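Local coordinates for Serine/threonine-protein kinase Tel1 (Chaetomium thermophilum, PDB 6SKY), which phosphorylates serine and threonine residues of proteins at the expense of ATP and probably activates checkpoint signalling as a sensor of DNA damage, at residues A[2799-2803]-A[2940-2944]. Residue numbers count along the deposited sequence, not the author numbering.
Sequences RLTRD and WAAYA
Residues 2799-2801 form a loop, bent at Leu2800 (psi 50°), that leads into helix 2802-2806, with Thr2801 at its N-cap. The C-terminal residues 2940-2944 run alongside in the same direction, open at Trp2940 and Ala2941 (psi 91°), then helical in phi/psi at Ala2942 and Tyr2943; CA atoms are 6.1 Å apart for Thr2801-Ala2942 and 5.9 Å for Asp2803-Ala2944. Arg2799, t at chi1 to chi3, spreads its guanidinium over Trp2940: CZ lies 4.3 Å from the six-membered-ring centroid, 14° off the normal, a cation-pi contact. Its NH2 is hydrogen-bonded to Arg2761 O. Thr2801 OG1 (chi1 p) donates a hydrogen bond to Ala2944 O at 2.7 Å; CG2 lies 3.8 Å from Trp2940 CZ3. Arg2802 NH2 donates to Tyr2943 O (2.7 Å, N-H...O 168°), Asp2803 N only weakly to Ala2944 OXT (3.4 Å). The FATC tail thus docks on the kinase domain, a PIKK hallmark, consistent with a site fitted to the free chain end. Asp2803 OD1, hydrogen-bonded to His2678, lies 2.9 Å from Ala2944 OXT, an unbonded like-charge contact whose cost Thr2801 and His2678 probably offset in part.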
ATOM      1  N   ARG A2799     -15.004  21.985 -18.078  1.00 16.49           N
ATOM      2  CA  ARG A2799     -16.032  22.969 -17.753  1.00 16.49           C
ATOM      3  C   ARG A2799     -16.658  22.628 -16.408  1.00 16.49           C
ATOM      4  O   ARG A2799     -17.305  21.592 -16.261  1.00 16.49           O
ATOM      5  CB  ARG A2799     -17.095  23.028 -18.840  1.00 16.49           C
ATOM      6  CG  ARG A2799     -18.096  24.107 -18.593  1.00 16.49           C
ATOM      7  CD  ARG A2799     -19.078  24.243 -19.707  1.00 16.49           C
ATOM      8  NE  ARG A2799     -19.872  25.443 -19.533  1.00 16.49           N
ATOM      9  CZ  ARG A2799     -19.642  26.581 -20.161  1.00 16.49           C
ATOM     10  NH1 ARG A2799     -20.399  27.628 -19.934  1.00 16.49           N
ATOM     11  NH2 ARG A2799     -18.661  26.663 -21.024  1.00 16.49           N
ATOM     12  N   LEU A2800     -16.443  23.491 -15.424  1.00 20.83           N
ATOM     13  CA  LEU A2800     -16.994  23.336 -14.085  1.00 20.83           C
ATOM     14  C   LEU A2800     -17.478  24.682 -13.572  1.00 20.83           C
ATOM     15  O   LEU A2800     -17.113  25.123 -12.485  1.00 20.83           O
ATOM     16  CB  LEU A2800     -15.969  22.725 -13.139  1.00 20.83           C
ATOM     17  CG  LEU A2800     -16.455  21.958 -11.920  1.00 20.83           C
ATOM     18  CD1 LEU A2800     -17.290  20.795 -12.345  1.00 20.83           C
ATOM     19  CD2 LEU A2800     -15.272  21.478 -11.133  1.00 20.83           C
ATOM     20  N   THR A2801     -18.274  25.378 -14.371  1.00 22.14           N
ATOM     21  CA  THR A2801     -18.772  26.684 -13.975  1.00 22.14           C
ATOM     22  C   THR A2801     -19.764  26.547 -12.822  1.00 22.14           C
ATOM     23  O   THR A2801     -20.018  25.461 -12.314  1.00 22.14           O
ATOM     24  CB  THR A2801     -19.399  27.388 -15.169  1.00 22.14           C
ATOM     25  OG1 THR A2801     -20.607  26.725 -15.537  1.00 22.14           O
ATOM     26  CG2 THR A2801     -18.461  27.347 -16.330  1.00 22.14           C
ATOM     27  N   ARG A2802     -20.321  27.672 -12.381  1.00 22.14           N
ATOM     28  CA  ARG A2802     -21.231  27.635 -11.242  1.00 22.14           C
ATOM     29  C   ARG A2802     -22.530  26.924 -11.576  1.00 22.14           C
ATOM     30  O   ARG A2802     -23.150  26.326 -10.693  1.00 22.14           O
ATOM     31  CB  ARG A2802     -21.531  29.046 -10.754  1.00 22.14           C
ATOM     32  CG  ARG A2802     -20.382  29.740 -10.082  1.00 22.14           C
ATOM     33  CD  ARG A2802     -20.738  31.177  -9.822  1.00 22.14           C
ATOM     34  NE  ARG A2802     -21.294  31.801 -11.012  1.00 22.14           N
ATOM     35  CZ  ARG A2802     -22.193  32.772 -10.988  1.00 22.14           C
ATOM     36  NH1 ARG A2802     -22.639  33.225  -9.834  1.00 22.14           N
ATOM     37  NH2 ARG A2802     -22.653  33.275 -12.116  1.00 22.14           N
ATOM     38  N   ASP A2803     -22.956  26.969 -12.835  1.00 24.58           N
ATOM     39  CA  ASP A2803     -24.165  26.268 -13.230  1.00 24.58           C
ATOM     40  C   ASP A2803     -23.955  24.768 -13.339  1.00 24.58           C
ATOM     41  O   ASP A2803     -24.873  24.006 -13.048  1.00 24.58           O
ATOM     42  CB  ASP A2803     -24.686  26.814 -14.552  1.00 24.58           C
ATOM     43  CG  ASP A2803     -25.793  27.818 -14.364  1.00 24.58           C
ATOM     44  OD1 ASP A2803     -25.528  29.034 -14.411  1.00 24.58           O
ATOM     45  OD2 ASP A2803     -26.938  27.393 -14.150  1.00 24.58           O
ATOM     46  N   TRP A2940     -17.286  31.314 -24.593  1.00 21.91           N
ATOM     47  CA  TRP A2940     -17.204  30.273 -23.575  1.00 21.91           C
ATOM     48  C   TRP A2940     -17.852  30.867 -22.344  1.00 21.91           C
ATOM     49  O   TRP A2940     -17.201  31.533 -21.546  1.00 21.91           O
ATOM     50  CB  TRP A2940     -15.746  29.925 -23.321  1.00 21.91           C
ATOM     51  CG  TRP A2940     -15.414  28.577 -22.798  1.00 21.91           C
ATOM     52  CD1 TRP A2940     -14.899  27.549 -23.503  1.00 21.91           C
ATOM     53  CD2 TRP A2940     -15.498  28.131 -21.445  1.00 21.91           C
ATOM     54  NE1 TRP A2940     -14.676  26.479 -22.690  1.00 21.91           N
ATOM     55  CE2 TRP A2940     -15.036  26.815 -21.415  1.00 21.91           C
ATOM     56  CE3 TRP A2940     -15.931  28.715 -20.258  1.00 21.91           C
ATOM     57  CZ2 TRP A2940     -14.997  26.072 -20.251  1.00 21.91           C
ATOM     58  CZ3 TRP A2940     -15.890  27.976 -19.109  1.00 21.91           C
ATOM     59  CH2 TRP A2940     -15.429  26.671 -19.112  1.00 21.91           C
ATOM     60  N   ALA A2941     -19.153  30.664 -22.186  1.00 23.57           N
ATOM     61  CA  ALA A2941     -19.870  31.448 -21.190  1.00 23.57           C
ATOM     62  C   ALA A2941     -19.494  31.029 -19.781  1.00 23.57           C
ATOM     63  O   ALA A2941     -20.119  30.139 -19.204  1.00 23.57           O
ATOM     64  CB  ALA A2941     -21.374  31.306 -21.390  1.00 23.57           C
ATOM     65  N   ALA A2942     -18.488  31.678 -19.205  1.00 24.37           N
ATOM     66  CA  ALA A2942     -18.004  31.261 -17.900  1.00 24.37           C
ATOM     67  C   ALA A2942     -18.841  31.837 -16.775  1.00 24.37           C
ATOM     68  O   ALA A2942     -18.925  31.233 -15.702  1.00 24.37           O
ATOM     69  CB  ALA A2942     -16.546  31.666 -17.730  1.00 24.37           C
ATOM     70  N   TYR A2943     -19.444  33.004 -16.991  1.00 28.16           N
ATOM     71  CA  TYR A2943     -20.365  33.561 -16.010  1.00 28.16           C
ATOM     72  C   TYR A2943     -21.523  32.613 -15.758  1.00 28.16           C
ATOM     73  O   TYR A2943     -22.014  32.507 -14.631  1.00 28.16           O
ATOM     74  CB  TYR A2943     -20.878  34.914 -16.489  1.00 28.16           C
ATOM     75  CG  TYR A2943     -21.458  34.864 -17.872  1.00 28.16           C
ATOM     76  CD1 TYR A2943     -22.794  34.620 -18.069  1.00 28.16           C
ATOM     77  CD2 TYR A2943     -20.661  35.041 -18.982  1.00 28.16           C
ATOM     78  CE1 TYR A2943     -23.323  34.553 -19.320  1.00 28.16           C
ATOM     79  CE2 TYR A2943     -21.183  34.979 -20.243  1.00 28.16           C
ATOM     80  CZ  TYR A2943     -22.517  34.736 -20.403  1.00 28.16           C
ATOM     81  OH  TYR A2943     -23.056  34.673 -21.660  1.00 28.16           O
ATOM     82  N   ALA A2944     -21.970  31.912 -16.791  1.00 28.53           N
ATOM     83  CA  ALA A2944     -23.079  30.985 -16.680  1.00 28.53           C
ATOM     84  C   ALA A2944     -22.682  29.820 -15.809  1.00 28.53           C
ATOM     85  O   ALA A2944     -22.232  28.789 -16.305  1.00 28.53           O
ATOM     86  CB  ALA A2944     -23.508  30.501 -18.040  1.00 28.53           C
ATOM     87  OXT ALA A2944     -22.807  29.885 -14.589  1.00 28.53           O
TER